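Local coordinates for glycosyl hydrolases family 31 family protein (PDB 6DRU) that hydrolyses xyloglucan oligosaccharides as a family 31 alpha-xylosidase, releasing alpha-xylose from the non-reducing terminal glucose, at residues W289-D294 with A329-N334; D355-S360 with E407-S412; W677-T682 with P702-G707. All blocks are in the same frame, centred on the assembly; numbering follows the deposited sequence.

Interaction 1: residues W289-D294 with A329-N334. With NAG (2-acetamido-2-deoxy-beta-D-glucopyranose), chain D.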
loop_
_atom_site.group_PDB
_atom_site.type_symbol
_atom_site.label_atom_id
_atom_site.label_comp_id
_atom_site.label_asym_id
_atom_site.label_seq_id
_atom_site.Cartn_x
_atom_site.Cartn_y
_atom_site.Cartn_z
ATOM N N TRP A 289 16.924 -21.069 31.136
ATOM C CA TRP A 289 15.519 -21.398 31.307
ATOM C C TRP A 289 15.201 -22.719 30.621
ATOM O O TRP A 289 15.988 -23.247 29.831
ATOM C CB TRP A 289 14.633 -20.280 30.746
ATOM C CG TRP A 289 15.098 -19.788 29.408
ATOM C CD1 TRP A 289 14.977 -20.429 28.208
ATOM C CD2 TRP A 289 15.765 -18.549 29.135
ATOM N NE1 TRP A 289 15.527 -19.666 27.206
ATOM C CE2 TRP A 289 16.016 -18.507 27.748
ATOM C CE3 TRP A 289 16.173 -17.471 29.928
ATOM C CZ2 TRP A 289 16.656 -17.430 27.138
ATOM C CZ3 TRP A 289 16.807 -16.404 29.320
ATOM C CH2 TRP A 289 17.042 -16.391 27.939
ATOM N N ALA A 290 14.020 -23.253 30.932
ATOM C CA ALA A 290 13.576 -24.484 30.289
ATOM C C ALA A 290 13.032 -24.215 28.891
ATOM O O ALA A 290 13.337 -24.958 27.951
ATOM C CB ALA A 290 12.522 -25.177 31.152
ATOM N N HIS A 291 12.231 -23.163 28.735
ATOM C CA HIS A 291 11.653 -22.808 27.447
ATOM C C HIS A 291 11.661 -21.295 27.281
ATOM O O HIS A 291 11.641 -20.547 28.263
ATOM C CB HIS A 291 10.219 -23.337 27.304
ATOM C CG HIS A 291 10.052 -24.765 27.725
ATOM N ND1 HIS A 291 9.546 -25.122 28.957
ATOM C CD2 HIS A 291 10.322 -25.923 27.079
ATOM C CE1 HIS A 291 9.512 -26.439 29.052
ATOM N NE2 HIS A 291 9.977 -26.949 27.925
ATOM N N GLN A 292 11.687 -20.853 26.024
ATOM C CA GLN A 292 11.596 -19.430 25.710
ATOM C C GLN A 292 10.204 -18.929 26.071
ATOM O O GLN A 292 9.210 -19.340 25.464
ATOM C CB GLN A 292 11.888 -19.191 24.232
ATOM C CG GLN A 292 13.329 -19.410 23.829
ATOM C CD GLN A 292 13.556 -19.135 22.356
ATOM O OE1 GLN A 292 13.705 -17.986 21.942
ATOM N NE2 GLN A 292 13.575 -20.193 21.555
ATOM N N GLY A 293 10.126 -18.039 27.054
ATOM C CA GLY A 293 8.863 -17.528 27.541
ATOM C C GLY A 293 8.499 -18.011 28.926
ATOM O O GLY A 293 7.532 -17.501 29.507
ATOM N N ASP A 294 9.232 -18.986 29.468
ATOM C CA ASP A 294 8.970 -19.442 30.830
ATOM C C ASP A 294 9.330 -18.368 31.849
ATOM O O ASP A 294 8.648 -18.223 32.871
ATOM C CB ASP A 294 9.743 -20.731 31.108
ATOM C CG ASP A 294 9.091 -21.950 30.482
ATOM O OD1 ASP A 294 8.046 -21.792 29.815
ATOM O OD2 ASP A 294 9.623 -23.067 30.655
ATOM N N ALA A 329 8.188 -19.111 22.826
ATOM C CA ALA A 329 8.021 -20.265 21.959
ATOM C C ALA A 329 6.776 -21.041 22.374
ATOM O O ALA A 329 6.201 -20.818 23.444
ATOM C CB ALA A 329 9.262 -21.164 22.001
ATOM N N ASP A 330 6.363 -21.972 21.510
ATOM C CA ASP A 330 5.158 -22.746 21.792
ATOM C C ASP A 330 5.347 -23.705 22.960
ATOM O O ASP A 330 4.377 -24.021 23.655
ATOM C CB ASP A 330 4.704 -23.506 20.545
ATOM C CG ASP A 330 4.353 -22.581 19.393
ATOM O OD1 ASP A 330 4.135 -23.084 18.271
ATOM O OD2 ASP A 330 4.316 -21.349 19.601
ATOM N N ASP A 331 6.573 -24.179 23.195
ATOM C CA ASP A 331 6.799 -25.090 24.311
ATOM C C ASP A 331 6.727 -24.398 25.666
ATOM O O ASP A 331 6.753 -25.086 26.693
ATOM C CB ASP A 331 8.150 -25.797 24.162
ATOM C CG ASP A 331 9.271 -24.851 23.770
ATOM O OD1 ASP A 331 9.278 -23.696 24.244
ATOM O OD2 ASP A 331 10.157 -25.275 22.998
ATOM N N SER A 332 6.628 -23.072 25.697
ATOM C CA SER A 332 6.601 -22.353 26.961
ATOM C C SER A 332 5.326 -22.662 27.736
ATOM O O SER A 332 4.249 -22.848 27.162
ATOM C CB SER A 332 6.705 -20.849 26.725
ATOM O OG SER A 332 6.634 -20.144 27.951
ATOM N N VAL A 333 5.456 -22.705 29.065
ATOM C CA VAL A 333 4.295 -22.881 29.927
ATOM C C VAL A 333 3.374 -21.670 29.883
ATOM O O VAL A 333 2.196 -21.777 30.244
ATOM C CB VAL A 333 4.742 -23.173 31.372
ATOM C CG1 VAL A 333 5.752 -24.304 31.389
ATOM C CG2 VAL A 333 5.323 -21.922 32.016
ATOM N N ASN A 334 3.876 -20.519 29.443
ATOM C CA ASN A 334 3.081 -19.305 29.340
ATOM C C ASN A 334 2.561 -19.052 27.932
ATOM O O ASN A 334 1.867 -18.053 27.717
ATOM C CB ASN A 334 3.902 -18.098 29.809
ATOM C CG ASN A 334 4.385 -18.238 31.239
ATOM O OD1 ASN A 334 3.662 -18.722 32.109
ATOM N ND2 ASN A 334 5.618 -17.814 31.488
HETATM C C1 NAG D . 18.037 -24.605 23.419
HETATM C C2 NAG D . 18.962 -25.775 23.146
HETATM C C3 NAG D . 19.088 -26.747 24.265
HETATM C C4 NAG D . 19.131 -26.073 25.619
HETATM C C5 NAG D . 18.018 -25.060 25.729
HETATM C C6 NAG D . 18.061 -24.392 27.085
HETATM C C7 NAG D . 18.941 -26.129 20.701
HETATM C C8 NAG D . 18.398 -26.869 19.497
HETATM N N2 NAG D . 18.472 -26.456 21.999
HETATM O O3 NAG D . 20.239 -27.536 24.063
HETATM O O4 NAG D . 18.979 -27.046 26.624
HETATM O O5 NAG D . 18.205 -24.103 24.720
HETATM O O6 NAG D . 17.582 -23.071 26.979
HETATM O O7 NAG D . 19.777 -25.260 20.556
HETATM O O HOH W 1 11.799 -22.763 24.228
#
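The His291 imidazole has the carbonyl oxygen of Asp331 over the centre of one face and Asp294 CG at its edge, in plane. Across that edge His291 ND1 donates to Asp294 OD2 at 2.7 Å, a His-carboxylate bond that steadies the acid. The other carboxylate oxygen is shared by two donors from 329-334: Val333 N reaches Asp294 OD1 at 2.8 Å on the syn side, and Ser332 OG reaches the same oxygen at 2.9 Å on the anti side. The Ser332 hydroxyl, anti to its own backbone N (chi1 178°), also accepts from Asn334 N and so caps the turn that leads into helix 335-340. Two carbonyls of the His291 to Asp294 type II turn are taken as well. Ala329 N bonds to Gln292 O at 2.8 Å, the donor standing above the carbonyl plane, while Asn334 ND2 donates to Gly293 O at 2.8 Å, in the plane of the Gly293 carbonyl. A water links Gln292 N to Asp331 OD1. The contact thus ties together the loops that follow strands 281-284 and 319-328 of the TIM-barrel domain, with Ile362 of strand 360-364 packed on Gln292 and Ala329, and Phe375 and Met379 of helix 370-385 on Asn334.

Interaction 2: residues D355-S360 with E407-S412. With NAG (2-acetamido-2-deoxy-beta-D-glucopyranose), chain D; BGC (beta-D-glucopyranose), chain F; GAL (beta-D-galactopyranose), chain B.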
loop_
_atom_site.group_PDB
_atom_site.type_symbol
_atom_site.label_atom_id
_atom_site.label_comp_id
_atom_site.label_asym_id
_atom_site.label_seq_id
_atom_site.Cartn_x
_atom_site.Cartn_y
_atom_site.Cartn_z
ATOM N N ASP A 355 10.563 -14.130 14.657
ATOM C CA ASP A 355 11.952 -14.511 14.428
ATOM C C ASP A 355 12.157 -15.967 14.828
ATOM O O ASP A 355 11.186 -16.719 14.966
ATOM C CB ASP A 355 12.905 -13.599 15.210
ATOM C CG ASP A 355 14.261 -13.443 14.535
ATOM O OD1 ASP A 355 14.686 -14.376 13.817
ATOM O OD2 ASP A 355 14.906 -12.390 14.730
ATOM N N SER A 356 13.410 -16.374 15.023
ATOM C CA SER A 356 13.726 -17.724 15.463
ATOM C C SER A 356 14.914 -17.678 16.411
ATOM O O SER A 356 15.718 -16.743 16.390
ATOM C CB SER A 356 14.033 -18.659 14.285
ATOM O OG SER A 356 15.198 -18.245 13.594
ATOM N N TRP A 357 15.011 -18.710 17.243
ATOM C CA TRP A 357 16.117 -18.894 18.173
ATOM C C TRP A 357 15.965 -20.261 18.820
ATOM O O TRP A 357 14.844 -20.733 19.030
ATOM C CB TRP A 357 16.158 -17.800 19.247
ATOM C CG TRP A 357 17.292 -17.975 20.204
ATOM C CD1 TRP A 357 17.217 -18.386 21.502
ATOM C CD2 TRP A 357 18.685 -17.774 19.927
ATOM N NE1 TRP A 357 18.473 -18.440 22.056
ATOM C CE2 TRP A 357 19.392 -18.069 21.109
ATOM C CE3 TRP A 357 19.400 -17.366 18.798
ATOM C CZ2 TRP A 357 20.779 -17.969 21.193
ATOM C CZ3 TRP A 357 20.777 -17.267 18.882
ATOM C CH2 TRP A 357 21.451 -17.568 20.071
ATOM N N ASN A 358 17.102 -20.891 19.122
ATOM C CA ASN A 358 17.123 -22.180 19.814
ATOM C C ASN A 358 16.388 -23.250 19.007
ATOM O O ASN A 358 15.751 -24.147 19.564
ATOM C CB ASN A 358 16.542 -22.043 21.228
ATOM C CG ASN A 358 16.785 -23.265 22.092
ATOM O OD1 ASN A 358 15.845 -23.971 22.456
ATOM N ND2 ASN A 358 18.045 -23.518 22.427
ATOM N N GLY A 359 16.467 -23.154 17.681
ATOM C CA GLY A 359 15.836 -24.124 16.808
ATOM C C GLY A 359 14.332 -24.023 16.707
ATOM O O GLY A 359 13.704 -24.918 16.132
ATOM N N SER A 360 13.733 -22.963 17.242
ATOM C CA SER A 360 12.290 -22.774 17.216
ATOM C C SER A 360 11.968 -21.366 16.743
ATOM O O SER A 360 12.691 -20.415 17.056
ATOM C CB SER A 360 11.674 -23.013 18.600
ATOM O OG SER A 360 12.074 -24.266 19.126
ATOM N N GLU A 407 17.009 -11.649 9.812
ATOM C CA GLU A 407 16.001 -12.577 10.295
ATOM C C GLU A 407 16.580 -13.984 10.410
ATOM O O GLU A 407 17.705 -14.260 9.986
ATOM C CB GLU A 407 14.779 -12.571 9.374
ATOM C CG GLU A 407 13.708 -11.567 9.769
ATOM C CD GLU A 407 12.970 -11.965 11.035
ATOM O OE1 GLU A 407 13.139 -13.115 11.495
ATOM O OE2 GLU A 407 12.218 -11.125 11.572
ATOM N N ASN A 408 15.792 -14.876 11.015
ATOM C CA ASN A 408 16.160 -16.284 11.181
ATOM C C ASN A 408 17.392 -16.422 12.073
ATOM O O ASN A 408 18.352 -17.125 11.749
ATOM C CB ASN A 408 16.367 -16.968 9.827
ATOM C CG ASN A 408 15.151 -16.854 8.928
ATOM O OD1 ASN A 408 14.109 -17.457 9.192
ATOM N ND2 ASN A 408 15.274 -16.070 7.861
ATOM N N ASN A 409 17.358 -15.726 13.207
ATOM C CA ASN A 409 18.459 -15.775 14.156
ATOM C C ASN A 409 18.679 -17.202 14.648
ATOM O O ASN A 409 17.755 -18.018 14.698
ATOM C CB ASN A 409 18.178 -14.842 15.335
ATOM C CG ASN A 409 19.410 -14.574 16.175
ATOM O OD1 ASN A 409 20.521 -14.950 15.805
ATOM N ND2 ASN A 409 19.218 -13.915 17.313
ATOM N N GLY A 410 19.923 -17.500 15.015
ATOM C CA GLY A 410 20.283 -18.819 15.483
ATOM C C GLY A 410 20.546 -19.839 14.400
ATOM O O GLY A 410 21.060 -20.923 14.707
ATOM N N GLN A 411 20.216 -19.539 13.149
ATOM C CA GLN A 411 20.443 -20.466 12.052
ATOM C C GLN A 411 21.812 -20.186 11.431
ATOM O O GLN A 411 22.594 -19.380 11.944
ATOM C CB GLN A 411 19.297 -20.369 11.044
ATOM C CG GLN A 411 17.941 -20.762 11.631
ATOM C CD GLN A 411 16.822 -20.762 10.607
ATOM O OE1 GLN A 411 15.823 -20.058 10.763
ATOM N NE2 GLN A 411 16.980 -21.558 9.556
ATOM N N SER A 412 22.123 -20.861 10.327
ATOM C CA SER A 412 23.426 -20.703 9.695
ATOM C C SER A 412 23.625 -19.269 9.219
ATOM O O SER A 412 22.667 -18.539 8.952
ATOM C CB SER A 412 23.575 -21.668 8.519
ATOM O OG SER A 412 22.747 -21.291 7.434
HETATM C C1 NAG D . 18.037 -24.605 23.419
HETATM C C2 NAG D . 18.962 -25.775 23.146
HETATM C C3 NAG D . 19.088 -26.747 24.265
HETATM C C4 NAG D . 19.131 -26.073 25.619
HETATM C C5 NAG D . 18.018 -25.060 25.729
HETATM C C6 NAG D . 18.061 -24.392 27.085
HETATM C C7 NAG D . 18.941 -26.129 20.701
HETATM C C8 NAG D . 18.398 -26.869 19.497
HETATM N N2 NAG D . 18.472 -26.456 21.999
HETATM O O3 NAG D . 20.239 -27.536 24.063
HETATM O O4 NAG D . 18.979 -27.046 26.624
HETATM O O5 NAG D . 18.205 -24.103 24.720
HETATM O O6 NAG D . 17.582 -23.071 26.979
HETATM O O7 NAG D . 19.777 -25.260 20.556
HETATM C C2 BGC F . 24.426 -14.713 16.749
HETATM C C3 BGC F . 23.372 -13.681 16.953
HETATM C C4 BGC F . 22.695 -13.893 18.320
HETATM C C5 BGC F . 23.731 -13.993 19.404
HETATM C C6 BGC F . 23.057 -14.332 20.727
HETATM C C1 BGC F . 25.378 -14.642 17.914
HETATM O O2 BGC F . 25.136 -14.474 15.514
HETATM O O3 BGC F . 22.438 -13.780 15.941
HETATM O O4 BGC F . 21.840 -12.807 18.601
HETATM O O5 BGC F . 24.664 -15.010 19.096
HETATM O O6 BGC F . 24.019 -14.825 21.635
HETATM C C1 GAL B . 28.159 -20.156 13.693
HETATM C C2 GAL B . 28.176 -21.667 13.637
HETATM C C3 GAL B . 27.029 -22.343 13.233
HETATM C C4 GAL B . 25.800 -21.691 13.835
HETATM C C5 GAL B . 25.870 -20.179 13.776
HETATM C C6 GAL B . 24.652 -19.603 14.467
HETATM O O2 GAL B . 29.313 -22.111 12.931
HETATM O O3 GAL B . 27.204 -23.723 13.453
HETATM O O4 GAL B . 25.657 -22.096 15.177
HETATM O O5 GAL B . 27.035 -19.729 14.426
HETATM O O6 GAL B . 24.749 -18.196 14.514
#
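Trp357 and Asn409 meet beside the sugar-binding site of the TIM-barrel domain, where the hairpin of strands 355-357 and 360-364 packs on the loop after strand 391-394. Their side chains lie side by side and point the same way, ring and amide planes 47° apart. Trp357 CE3 touches Gly410 CA at 3.7 Å, and its far corner, CH2, comes 3.7 Å from C6 of the bound glucose, BGC. Asn409 ND2 donates to BGC O4 at 3.1 Å. Behind this pair the backbones are clasped by polar side chains. Asp355 OD1 accepts from Asn409 N at 3.1 Å on the syn side and from Ser356 N on the anti side, both from the same face of the carboxylate; its partner oxygen OD2 is bonded to Leu402 N. Ser356 OG, held between its own backbone N and carbonyl carbon (chi1 64°), gives its proton to a lone pair of Asn409 O at 2.8 Å. Glu407 OE1 lies 3.1 Å from Asp355 OD1, two like charges close together, though Glu407 OE1 also takes the N-H of Asn408. On the second subunit, Arg363 bonds to Asn408 OD1 and Tyr335 to Gln411 NE2. Asn358, in the type I' turn of the hairpin, carries an N-linked NAG. Loops beyond the C-terminal ends of the barrel strands forming the substrate site, as here, are characteristic of TIM-barrel glycosidases.

Interaction 3: residues W677-T682 with P702-G707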
loop_
_atom_site.group_PDB
_atom_site.type_symbol
_atom_site.label_atom_id
_atom_site.label_comp_id
_atom_site.label_asym_id
_atom_site.label_seq_id
_atom_site.Cartn_x
_atom_site.Cartn_y
_atom_site.Cartn_z
ATOM N N TRP A 677 47.647 19.543 34.579
ATOM C CA TRP A 677 47.453 18.117 34.346
ATOM C C TRP A 677 48.516 17.326 35.101
ATOM O O TRP A 677 49.715 17.503 34.862
ATOM C CB TRP A 677 47.502 17.797 32.852
ATOM C CG TRP A 677 46.410 18.453 32.062
ATOM C CD1 TRP A 677 46.542 19.488 31.184
ATOM C CD2 TRP A 677 45.017 18.116 32.079
ATOM N NE1 TRP A 677 45.319 19.817 30.653
ATOM C CE2 TRP A 677 44.365 18.990 31.185
ATOM C CE3 TRP A 677 44.258 17.160 32.762
ATOM C CZ2 TRP A 677 42.990 18.936 30.957
ATOM C CZ3 TRP A 677 42.893 17.106 32.532
ATOM C CH2 TRP A 677 42.274 17.992 31.640
ATOM N N THR A 678 48.074 16.449 35.997
ATOM C CA THR A 678 48.954 15.584 36.770
ATOM C C THR A 678 48.744 14.146 36.322
ATOM O O THR A 678 47.626 13.627 36.400
ATOM C CB THR A 678 48.687 15.716 38.269
ATOM O OG1 THR A 678 48.854 17.081 38.670
ATOM C CG2 THR A 678 49.639 14.833 39.061
ATOM N N TYR A 679 49.813 13.509 35.850
ATOM C CA TYR A 679 49.728 12.112 35.454
ATOM C C TYR A 679 49.526 11.233 36.683
ATOM O O TYR A 679 50.152 11.440 37.725
ATOM C CB TYR A 679 50.986 11.696 34.694
ATOM C CG TYR A 679 50.841 10.395 33.943
ATOM C CD1 TYR A 679 49.855 10.238 32.977
ATOM C CD2 TYR A 679 51.701 9.333 34.179
ATOM C CE1 TYR A 679 49.717 9.052 32.283
ATOM C CE2 TYR A 679 51.574 8.143 33.488
ATOM C CZ TYR A 679 50.581 8.008 32.540
ATOM O OH TYR A 679 50.452 6.826 31.849
ATOM N N TRP A 680 48.633 10.249 36.554
ATOM C CA TRP A 680 48.213 9.471 37.715
ATOM C C TRP A 680 49.347 8.613 38.261
ATOM O O TRP A 680 49.492 8.473 39.480
ATOM C CB TRP A 680 47.015 8.597 37.348
ATOM C CG TRP A 680 46.413 7.876 38.514
ATOM C CD1 TRP A 680 46.762 6.643 38.990
ATOM C CD2 TRP A 680 45.349 8.343 39.352
ATOM N NE1 TRP A 680 45.981 6.316 40.073
ATOM C CE2 TRP A 680 45.105 7.343 40.316
ATOM C CE3 TRP A 680 44.578 9.510 39.382
ATOM C CZ2 TRP A 680 44.124 7.475 41.297
ATOM C CZ3 TRP A 680 43.605 9.640 40.358
ATOM C CH2 TRP A 680 43.386 8.628 41.301
ATOM N N TRP A 681 50.159 8.030 37.381
ATOM C CA TRP A 681 51.120 7.019 37.801
ATOM C C TRP A 681 52.482 7.587 38.175
ATOM O O TRP A 681 53.220 6.938 38.926
ATOM C CB TRP A 681 51.282 5.972 36.697
ATOM C CG TRP A 681 49.971 5.403 36.265
ATOM C CD1 TRP A 681 49.344 5.608 35.073
ATOM C CD2 TRP A 681 49.103 4.564 37.037
ATOM N NE1 TRP A 681 48.149 4.934 35.046
ATOM C CE2 TRP A 681 47.976 4.286 36.240
ATOM C CE3 TRP A 681 49.174 4.015 38.321
ATOM C CZ2 TRP A 681 46.928 3.483 36.684
ATOM C CZ3 TRP A 681 48.133 3.219 38.759
ATOM C CH2 TRP A 681 47.024 2.961 37.944
ATOM N N THR A 682 52.834 8.771 37.678
ATOM C CA THR A 682 54.114 9.385 37.995
ATOM C C THR A 682 53.986 10.662 38.812
ATOM O O THR A 682 55.006 11.180 39.279
ATOM C CB THR A 682 54.893 9.695 36.708
ATOM O OG1 THR A 682 54.293 10.810 36.038
ATOM C CG2 THR A 682 54.890 8.491 35.779
ATOM N N PRO A 702 46.653 5.316 30.654
ATOM C CA PRO A 702 46.923 6.760 30.668
ATOM C C PRO A 702 45.765 7.577 31.219
ATOM O O PRO A 702 44.701 7.671 30.600
ATOM C CB PRO A 702 47.189 7.079 29.191
ATOM C CG PRO A 702 47.661 5.786 28.609
ATOM C CD PRO A 702 46.890 4.718 29.329
ATOM N N VAL A 703 45.967 8.161 32.397
ATOM C CA VAL A 703 44.954 8.963 33.076
ATOM C C VAL A 703 45.638 10.164 33.713
ATOM O O VAL A 703 46.611 10.010 34.458
ATOM C CB VAL A 703 44.193 8.149 34.145
ATOM C CG1 VAL A 703 43.360 9.071 35.027
ATOM C CG2 VAL A 703 43.310 7.097 33.494
ATOM N N PHE A 704 45.138 11.359 33.413
ATOM C CA PHE A 704 45.554 12.587 34.070
ATOM C C PHE A 704 44.421 13.086 34.954
ATOM O O PHE A 704 43.284 12.613 34.871
ATOM C CB PHE A 704 45.938 13.662 33.047
ATOM C CG PHE A 704 47.051 13.260 32.127
ATOM C CD1 PHE A 704 46.805 12.443 31.035
ATOM C CD2 PHE A 704 48.343 13.703 32.346
ATOM C CE1 PHE A 704 47.825 12.073 30.186
ATOM C CE2 PHE A 704 49.366 13.337 31.498
ATOM C CZ PHE A 704 49.103 12.523 30.415
ATOM N N HIS A 705 44.732 14.053 35.811
ATOM C CA HIS A 705 43.699 14.609 36.670
ATOM C C HIS A 705 43.983 16.076 36.949
ATOM O O HIS A 705 45.142 16.483 37.068
ATOM C CB HIS A 705 43.575 13.823 37.982
ATOM C CG HIS A 705 44.742 13.982 38.906
ATOM N ND1 HIS A 705 44.870 15.051 39.768
ATOM C CD2 HIS A 705 45.826 13.198 39.115
ATOM C CE1 HIS A 705 45.985 14.921 40.463
ATOM N NE2 HIS A 705 46.584 13.805 40.086
ATOM N N LEU A 706 42.913 16.859 37.039
ATOM C CA LEU A 706 42.991 18.258 37.424
ATOM C C LEU A 706 42.824 18.387 38.931
ATOM O O LEU A 706 42.163 17.565 39.574
ATOM C CB LEU A 706 41.921 19.080 36.706
ATOM C CG LEU A 706 42.029 19.136 35.183
ATOM C CD1 LEU A 706 40.774 19.737 34.568
ATOM C CD2 LEU A 706 43.260 19.921 34.767
ATOM N N GLY A 707 43.429 19.430 39.490
ATOM C CA GLY A 707 43.424 19.586 40.927
ATOM C C GLY A 707 44.227 18.478 41.595
ATOM O O GLY A 707 44.988 17.741 40.965
HETATM O O HOH W 2 46.608 18.364 38.642
#
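Strands 677-679 and 703-705 run antiparallel: Thr678 and His705 form a hydrogen-bonded pair, with Thr678 N to His705 O at 3.1 Å and His705 N to Thr678 O at 3.0 Å, and Tyr679 faces Phe704 in the non-hydrogen-bonded pair that follows. Just past the first strand, Trp680 N continues the ladder to Val703 O at 2.9 Å. On the face that carries Thr678 and His705, the two side chains lie alongside each other, and Thr678 CB sits over the imidazole in a CH-pi contact, 3.7 Å from its centroid. His705 CG lies between the backbone N and the carbonyl carbon (chi1 69°), and the ring turns a face to Thr678 CB. Trp680 flanks it, its CE3 near His705 CD2. These are neighbouring strands of the antiparallel sheet in the family 31 C-terminal domain, with 649-651 beyond 703-705 and 685-686 beyond 677-679. On the other face Tyr679 CD1 rests over one face of the Phe704 ring, toward the rim, with the two planes oblique at 56°. Val692 and Val694 of strand 690-695 and Val664 and Leu666 of strand 661-666 pack against Phe704, while Tyr679 OH bonds to Pro695 O. At the far end Leu706 lies over the Trp677 indole, its CD2 3.5 Å from the six-membered ring centroid and 9° off the normal, while Trp677 NE1 bonds to Pro667 O.

Overall arrangement
The three contacts follow one another along the chain, each closing before the next opens. Interactions 1 and 2 share the TIM-barrel domain, with centres about 15 Å apart, and touch directly: Gln292 NE2 lies 2.9 Å from Trp357 O, and the same side chain packs on Asn358. Strand 360-364 lines both, and the NAG on Asn358 makes a weak hydrogen bond to the backbone carbonyl of Trp289. Together they build one loop region beside the sugar site, and both meet the second subunit. Interaction 3 stands apart in the sheet of the C-terminal domain, its centre about 52 Å from interaction 1 and 49 Å from interaction 2, where it joins two strands far from the catalytic residues.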